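Local coordinates for protein 2-c-methyl-d-erythritol 2,4-cyclodiphosphate synthase (PDB 4C81) that catalyses, as an IspF-type lyase, formation of 2-C-methyl-D-erythritol 2,4-cyclodiphosphate in isoprenoid precursor synthesis, and binds zinc and CDP, at residues K42-G48 and S60-Y66; N113-V119 and N176-K182. The protein carries 1 engineered substitution. All coordinates share one frame; numbering follows the deposited sequence. Where two conformers were deposited one is given.

Interaction 1: K42-G48 and S60-Y66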
loop_
_atom_site.group_PDB
_atom_site.type_symbol
_atom_site.label_atom_id
_atom_site.label_comp_id
_atom_site.label_asym_id
_atom_site.label_seq_id
_atom_site.Cartn_x
_atom_site.Cartn_y
_atom_site.Cartn_z
ATOM N N LYS A 42 -20.026 -16.896 -11.360
ATOM C CA LYS A 42 -18.864 -17.734 -11.632
ATOM C C LYS A 42 -18.110 -18.041 -10.338
ATOM O O LYS A 42 -18.070 -17.215 -9.428
ATOM C CB LYS A 42 -17.929 -17.036 -12.627
ATOM C CG LYS A 42 -16.908 -17.960 -13.285
ATOM C CD LYS A 42 -15.756 -17.191 -13.929
ATOM C CE LYS A 42 -16.214 -16.299 -15.077
ATOM N NZ LYS A 42 -16.714 -14.975 -14.611
ATOM N N THR A 43 -17.512 -19.228 -10.267
ATOM C CA THR A 43 -16.706 -19.630 -9.111
ATOM C C THR A 43 -15.423 -18.792 -9.013
ATOM O O THR A 43 -14.717 -18.614 -10.005
ATOM C CB THR A 43 -16.339 -21.140 -9.168
ATOM O OG1 THR A 43 -15.540 -21.492 -8.031
ATOM C CG2 THR A 43 -15.573 -21.479 -10.445
ATOM N N LEU A 44 -15.135 -18.284 -7.814
ATOM C CA LEU A 44 -13.931 -17.477 -7.572
ATOM C C LEU A 44 -12.645 -18.282 -7.758
ATOM O O LEU A 44 -12.548 -19.433 -7.326
ATOM C CB LEU A 44 -13.950 -16.889 -6.150
ATOM C CG LEU A 44 -12.696 -16.136 -5.675
ATOM C CD1 LEU A 44 -12.497 -14.854 -6.471
ATOM C CD2 LEU A 44 -12.782 -15.838 -4.184
ATOM N N THR A 45 -11.664 -17.659 -8.406
ATOM C CA THR A 45 -10.305 -18.178 -8.482
ATOM C C THR A 45 -9.396 -17.168 -7.794
ATOM O O THR A 45 -9.520 -15.965 -8.022
ATOM C CB THR A 45 -9.844 -18.351 -9.940
ATOM O OG1 THR A 45 -10.787 -19.167 -10.647
ATOM C CG2 THR A 45 -8.464 -19.000 -9.999
ATOM N N LEU A 46 -8.497 -17.663 -6.950
ATOM C CA LEU A 46 -7.625 -16.810 -6.147
ATOM C C LEU A 46 -6.199 -17.366 -6.178
ATOM O O LEU A 46 -5.930 -18.452 -5.654
ATOM C CB LEU A 46 -8.169 -16.728 -4.716
ATOM C CG LEU A 46 -7.724 -15.576 -3.815
ATOM C CD1 LEU A 46 -8.056 -14.226 -4.432
ATOM C CD2 LEU A 46 -8.381 -15.710 -2.451
ATOM N N GLY A 47 -5.288 -16.621 -6.803
ATOM C CA GLY A 47 -3.922 -17.086 -7.024
ATOM C C GLY A 47 -3.883 -18.394 -7.792
ATOM O O GLY A 47 -3.048 -19.256 -7.523
ATOM N N GLY A 48 -4.808 -18.541 -8.739
ATOM C CA GLY A 48 -4.939 -19.768 -9.523
ATOM C C GLY A 48 -5.646 -20.922 -8.825
ATOM O O GLY A 48 -5.775 -21.997 -9.406
ATOM N N SER A 60 -14.476 -10.947 -15.712
ATOM C CA SER A 60 -13.241 -11.725 -15.635
ATOM C C SER A 60 -13.383 -12.857 -14.612
ATOM O O SER A 60 -14.451 -13.035 -14.018
ATOM C CB SER A 60 -12.078 -10.809 -15.243
ATOM O OG SER A 60 -12.195 -10.385 -13.894
ATOM N N ASP A 61 -12.301 -13.607 -14.402
ATOM C CA ASP A 61 -12.280 -14.706 -13.426
ATOM C C ASP A 61 -12.236 -14.241 -11.959
ATOM O O ASP A 61 -12.368 -15.054 -11.044
ATOM C CB ASP A 61 -11.112 -15.664 -13.710
ATOM C CG ASP A 61 -9.744 -15.010 -13.546
ATOM O OD1 ASP A 61 -9.670 -13.821 -13.173
ATOM O OD2 ASP A 61 -8.734 -15.696 -13.798
ATOM N N GLY A 62 -12.031 -12.943 -11.748
ATOM C CA GLY A 62 -12.092 -12.347 -10.416
ATOM C C GLY A 62 -10.859 -12.575 -9.556
ATOM O O GLY A 62 -10.898 -12.342 -8.347
ATOM N N ASP A 63 -9.762 -13.005 -10.177
ATOM C CA ASP A 63 -8.552 -13.376 -9.442
ATOM C C ASP A 63 -7.754 -12.137 -9.030
ATOM O O ASP A 63 -6.817 -11.722 -9.719
ATOM C CB ASP A 63 -7.690 -14.336 -10.276
ATOM C CG ASP A 63 -6.621 -15.040 -9.451
ATOM O OD1 ASP A 63 -6.093 -14.439 -8.489
ATOM O OD2 ASP A 63 -6.296 -16.203 -9.766
ATOM N N ILE A 64 -8.133 -11.557 -7.894
ATOM C CA ILE A 64 -7.497 -10.332 -7.397
ATOM C C ILE A 64 -5.983 -10.472 -7.214
ATOM O O ILE A 64 -5.249 -9.494 -7.361
ATOM C CB ILE A 64 -8.144 -9.816 -6.071
ATOM C CG1 ILE A 64 -8.165 -10.912 -4.997
ATOM C CG2 ILE A 64 -9.552 -9.269 -6.334
ATOM C CD1 ILE A 64 -8.623 -10.430 -3.629
ATOM N N ILE A 65 -5.516 -11.677 -6.890
ATOM C CA ILE A 65 -4.086 -11.902 -6.678
ATOM C C ILE A 65 -3.319 -11.805 -7.999
ATOM O O ILE A 65 -2.372 -11.019 -8.126
ATOM C CB ILE A 65 -3.815 -13.255 -5.979
ATOM C CG1 ILE A 65 -4.365 -13.232 -4.548
ATOM C CG2 ILE A 65 -2.335 -13.568 -5.958
ATOM C CD1 ILE A 65 -4.138 -14.525 -3.785
ATOM N N TYR A 66 -3.724 -12.596 -8.988
ATOM C CA TYR A 66 -3.066 -12.544 -10.295
ATOM C C TYR A 66 -3.151 -11.163 -10.938
ATOM O O TYR A 66 -2.163 -10.679 -11.498
ATOM C CB TYR A 66 -3.638 -13.602 -11.253
ATOM C CG TYR A 66 -3.110 -15.023 -11.080
ATOM C CD1 TYR A 66 -2.063 -15.324 -10.203
ATOM C CD2 TYR A 66 -3.637 -16.064 -11.839
ATOM C CE1 TYR A 66 -1.583 -16.620 -10.068
ATOM C CE2 TYR A 66 -3.157 -17.363 -11.713
ATOM C CZ TYR A 66 -2.136 -17.632 -10.827
ATOM O OH TYR A 66 -1.661 -18.915 -10.703
HETATM O O HOH W 1 -13.067 -17.528 -11.579
#

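Interaction 2: N113-V119 and N176-K182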
loop_
_atom_site.group_PDB
_atom_site.type_symbol
_atom_site.label_atom_id
_atom_site.label_comp_id
_atom_site.label_asym_id
_atom_site.label_seq_id
_atom_site.Cartn_x
_atom_site.Cartn_y
_atom_site.Cartn_z
ATOM N N ASN A 113 15.083 -6.309 -19.338
ATOM C CA ASN A 113 16.323 -6.668 -18.649
ATOM C C ASN A 113 16.215 -6.541 -17.122
ATOM O O ASN A 113 17.130 -6.040 -16.462
ATOM C CB ASN A 113 17.496 -5.837 -19.193
ATOM C CG ASN A 113 18.818 -6.581 -19.133
ATOM O OD1 ASN A 113 19.848 -6.015 -18.769
ATOM N ND2 ASN A 113 18.793 -7.858 -19.494
ATOM N N TYR A 114 15.092 -7.004 -16.571
ATOM C CA TYR A 114 14.871 -7.029 -15.125
ATOM C C TYR A 114 14.640 -8.462 -14.637
ATOM O O TYR A 114 14.251 -9.339 -15.411
ATOM C CB TYR A 114 13.670 -6.146 -14.744
ATOM C CG TYR A 114 14.006 -4.684 -14.565
ATOM C CD1 TYR A 114 14.468 -4.202 -13.345
ATOM C CD2 TYR A 114 13.853 -3.780 -15.610
ATOM C CE1 TYR A 114 14.784 -2.865 -13.171
ATOM C CE2 TYR A 114 14.168 -2.439 -15.451
ATOM C CZ TYR A 114 14.631 -1.985 -14.227
ATOM O OH TYR A 114 14.937 -0.657 -14.062
ATOM N N ASP A 115 14.923 -8.683 -13.355
ATOM C CA ASP A 115 14.499 -9.879 -12.630
ATOM C C ASP A 115 13.563 -9.406 -11.532
ATOM O O ASP A 115 13.666 -8.266 -11.089
ATOM C CB ASP A 115 15.689 -10.581 -11.972
ATOM C CG ASP A 115 16.628 -11.217 -12.975
ATOM O OD1 ASP A 115 16.144 -11.904 -13.896
ATOM O OD2 ASP A 115 17.855 -11.045 -12.822
ATOM N N ILE A 116 12.662 -10.275 -11.094
ATOM C CA ILE A 116 11.877 -10.010 -9.888
ATOM C C ILE A 116 12.775 -10.224 -8.678
ATOM O O ILE A 116 13.518 -11.207 -8.620
ATOM C CB ILE A 116 10.639 -10.930 -9.789
ATOM C CG1 ILE A 116 9.638 -10.586 -10.895
ATOM C CG2 ILE A 116 9.961 -10.792 -8.416
ATOM C CD1 ILE A 116 8.456 -11.534 -10.984
ATOM N N GLY A 117 12.724 -9.293 -7.728
ATOM C CA GLY A 117 13.385 -9.473 -6.443
ATOM C C GLY A 117 12.489 -10.347 -5.594
ATOM O O GLY A 117 12.636 -11.567 -5.564
ATOM N N ASN A 118 11.544 -9.717 -4.905
ATOM C CA ASN A 118 10.487 -10.449 -4.217
ATOM C C ASN A 118 9.144 -9.758 -4.402
ATOM O O ASN A 118 9.084 -8.612 -4.844
ATOM C CB ASN A 118 10.800 -10.604 -2.729
ATOM C CG ASN A 118 10.601 -9.321 -1.958
ATOM O OD1 ASN A 118 11.184 -8.292 -2.292
ATOM N ND2 ASN A 118 9.760 -9.369 -0.934
ATOM N N VAL A 119 8.076 -10.490 -4.095
ATOM C CA VAL A 119 6.720 -9.953 -4.109
ATOM C C VAL A 119 6.066 -10.275 -2.759
ATOM O O VAL A 119 6.256 -11.367 -2.212
ATOM C CB VAL A 119 5.886 -10.516 -5.288
ATOM C CG1 VAL A 119 5.661 -12.014 -5.144
ATOM C CG2 VAL A 119 4.559 -9.777 -5.406
ATOM N N ASN A 176 2.862 -5.979 -3.740
ATOM C CA ASN A 176 4.029 -5.112 -3.693
ATOM C C ASN A 176 5.235 -5.872 -4.203
ATOM O O ASN A 176 5.500 -6.989 -3.760
ATOM C CB ASN A 176 4.291 -4.651 -2.264
ATOM C CG ASN A 176 3.091 -3.982 -1.649
ATOM O OD1 ASN A 176 2.954 -2.762 -1.711
ATOM N ND2 ASN A 176 2.193 -4.780 -1.075
ATOM N N ILE A 177 5.971 -5.260 -5.123
ATOM C CA ILE A 177 7.059 -5.953 -5.808
ATOM C C ILE A 177 8.280 -5.058 -5.996
ATOM O O ILE A 177 8.160 -3.833 -6.077
ATOM C CB ILE A 177 6.562 -6.478 -7.173
ATOM C CG1 ILE A 177 7.478 -7.585 -7.697
ATOM C CG2 ILE A 177 6.393 -5.341 -8.182
ATOM C CD1 ILE A 177 6.874 -8.347 -8.842
ATOM N N LEU A 178 9.455 -5.684 -6.031
ATOM C CA LEU A 178 10.682 -5.019 -6.448
ATOM C C LEU A 178 11.180 -5.713 -7.703
ATOM O O LEU A 178 11.193 -6.944 -7.772
ATOM C CB LEU A 178 11.759 -5.117 -5.373
ATOM C CG LEU A 178 11.562 -4.266 -4.125
ATOM C CD1 LEU A 178 12.645 -4.610 -3.113
ATOM C CD2 LEU A 178 11.566 -2.770 -4.434
ATOM N N LEU A 179 11.566 -4.920 -8.694
ATOM C CA LEU A 179 12.266 -5.427 -9.862
ATOM C C LEU A 179 13.725 -4.987 -9.803
ATOM O O LEU A 179 14.021 -3.810 -9.595
ATOM C CB LEU A 179 11.621 -4.915 -11.144
ATOM C CG LEU A 179 10.126 -5.204 -11.305
ATOM C CD1 LEU A 179 9.624 -4.629 -12.608
ATOM C CD2 LEU A 179 9.811 -6.698 -11.222
ATOM N N ILE A 180 14.627 -5.948 -9.995
ATOM C CA ILE A 180 16.067 -5.721 -9.895
ATOM C C ILE A 180 16.701 -5.815 -11.281
ATOM O O ILE A 180 16.474 -6.794 -11.992
ATOM C CB ILE A 180 16.731 -6.788 -8.990
ATOM C CG1 ILE A 180 15.964 -6.952 -7.671
ATOM C CG2 ILE A 180 18.184 -6.427 -8.717
ATOM C CD1 ILE A 180 15.824 -5.669 -6.865
ATOM N N PRO A 181 17.499 -4.804 -11.674
ATOM C CA PRO A 181 18.129 -4.895 -12.993
ATOM C C PRO A 181 19.072 -6.092 -13.105
ATOM O O PRO A 181 19.736 -6.450 -12.130
ATOM C CB PRO A 181 18.911 -3.579 -13.109
ATOM C CG PRO A 181 19.096 -3.105 -11.727
ATOM C CD PRO A 181 17.911 -3.590 -10.948
ATOM N N LYS A 182 19.097 -6.716 -14.280
ATOM C CA LYS A 182 20.047 -7.792 -14.559
ATOM C C LYS A 182 21.456 -7.213 -14.653
ATOM O O LYS A 182 21.638 -6.084 -15.115
ATOM C CB LYS A 182 19.682 -8.515 -15.860
ATOM C CG LYS A 182 18.482 -9.433 -15.730
ATOM C CD LYS A 182 18.116 -10.064 -17.058
ATOM C CE LYS A 182 17.125 -11.200 -16.874
ATOM N NZ LYS A 182 16.822 -11.881 -18.161
HETATM O O HOH W 2 18.902 -9.033 -11.098
#

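Interaction 1: K42-G48 and S60-Y66
Ser60 O accepts a hydrogen bond from Lys42 NZ (3.0 Å), where the loop before helix 64-77 begins to run along the strand 43-46. The Ser60 side chain lies about 5 Å from the bound zinc and CDP. The Lys42 chain bends at chi3 (-64°) and chi4 (84°) to bring its ammonium above the carbonyl plane. The loop forms an Asx turn and then a helix N-cap. In the Asx turn, Asp61 OD1 accepts from Asp63 N; its OD2 bonds Ser98. A water joins Asp61 O to Thr43 O and Thr45 OG1. Gly62 O meets Leu44 CD1. Asp63 is the N-cap and grips the turn after the strand. Asp63 OD2 takes Gly48 N on the syn lone pair at 3.0 Å. Asp63 OD1 takes Gly47 N (2.9 Å) and the capping Tyr66 N from opposite faces of the carboxylate, which fixes its rotation. Ile64 CG1 presses on Leu46 CD1 at 3.4 Å, a tight fit. The Ile65 side chain crosses that of Leu46 at about a right angle, its CD1 against Leu46 CG. The Tyr66 ring lays one face over the glycine turn, with Gly47 CA 4.2 Å from its centroid in a CH-pi contact.

Interaction 2: N113-V119 and N176-K182
Ile116 and Leu179 face each other in an antiparallel strand pair of the central mixed sheet, 114-119 against 176-181. The strand directions differ by 145°. A beta bulge between Ile116 and Val119 shifts the register by one residue. Gly117 and Asn118 form the bulge; Gly117 N bonds Leu178 O, and Leu178 N bonds Asn118 O. On the side of Ile116, the bumps interlock. Ile177 CD1 fits between CG1 and CG2 of Ile116, 4.0 Å from CG2. The extended Ile177 chain, with CG1 anti to the backbone N (chi1 -161°), also brings CG1 beside Val119 CB. Leu179 CD2 meets Ile116 CG1 at 3.9 Å. Helices 64-77 and 97-111 cover this layer. Tyr114 turns its ring obliquely against the other strand. Tyr114 CD1 reaches Ile180 C at 3.4 Å and Leu179 CB at 3.7 Å, while CE1 meets Pro181 CD. Its hydroxyl bonds Gly7 O. On the other side of the sheet, Ile180 CG1 rests directly on Gly117 CA (3.8 Å), with no side chain between them. Leu178 lies side by side with Asn118, its CD1 near Asn118 OD1; Asn118 ND2 bonds Ile10 O of the second subunit. Leu178 also packs on Leu178 of the third subunit, consistent with this face lying inside the trimer. At the C-terminal end of strand 170-181, Lys182 extends past Asn113 and Asp115. Its CD lies against Asn113 ND2, and Lys182 N bonds Asn113 O in a nearly straight bond (N-H...O 176°). The Lys182 chain crosses the Asp115 carboxylate at about a right angle, with Lys182 CE 3.2 Å from Asp115 OD1. Lys182 NZ stays 4.3 Å from Asp115 OD1, beyond a salt bridge.

In the fold
From the N terminus, the chain first lays down strand 9-21 and, after an unmodelled segment, reaches 42-48. Interaction 1 closes a short loop of 11 residues, which holds strands 49-51 and 54-57, and delivers the chain into helix 64-77. Helix 97-111 then leads to 113-119. Interaction 2 closes a longer loop of 56 residues, which includes helix 130-145 and strand 152-157. The two loops follow in series, neither nesting nor crossing. Their centres are 24 Å apart, on opposite sides of the chain's centre. Strand 170-181 and helix 64-77 have a part in both. Interaction 1 lies toward the zinc site, interaction 2 toward the other subunits.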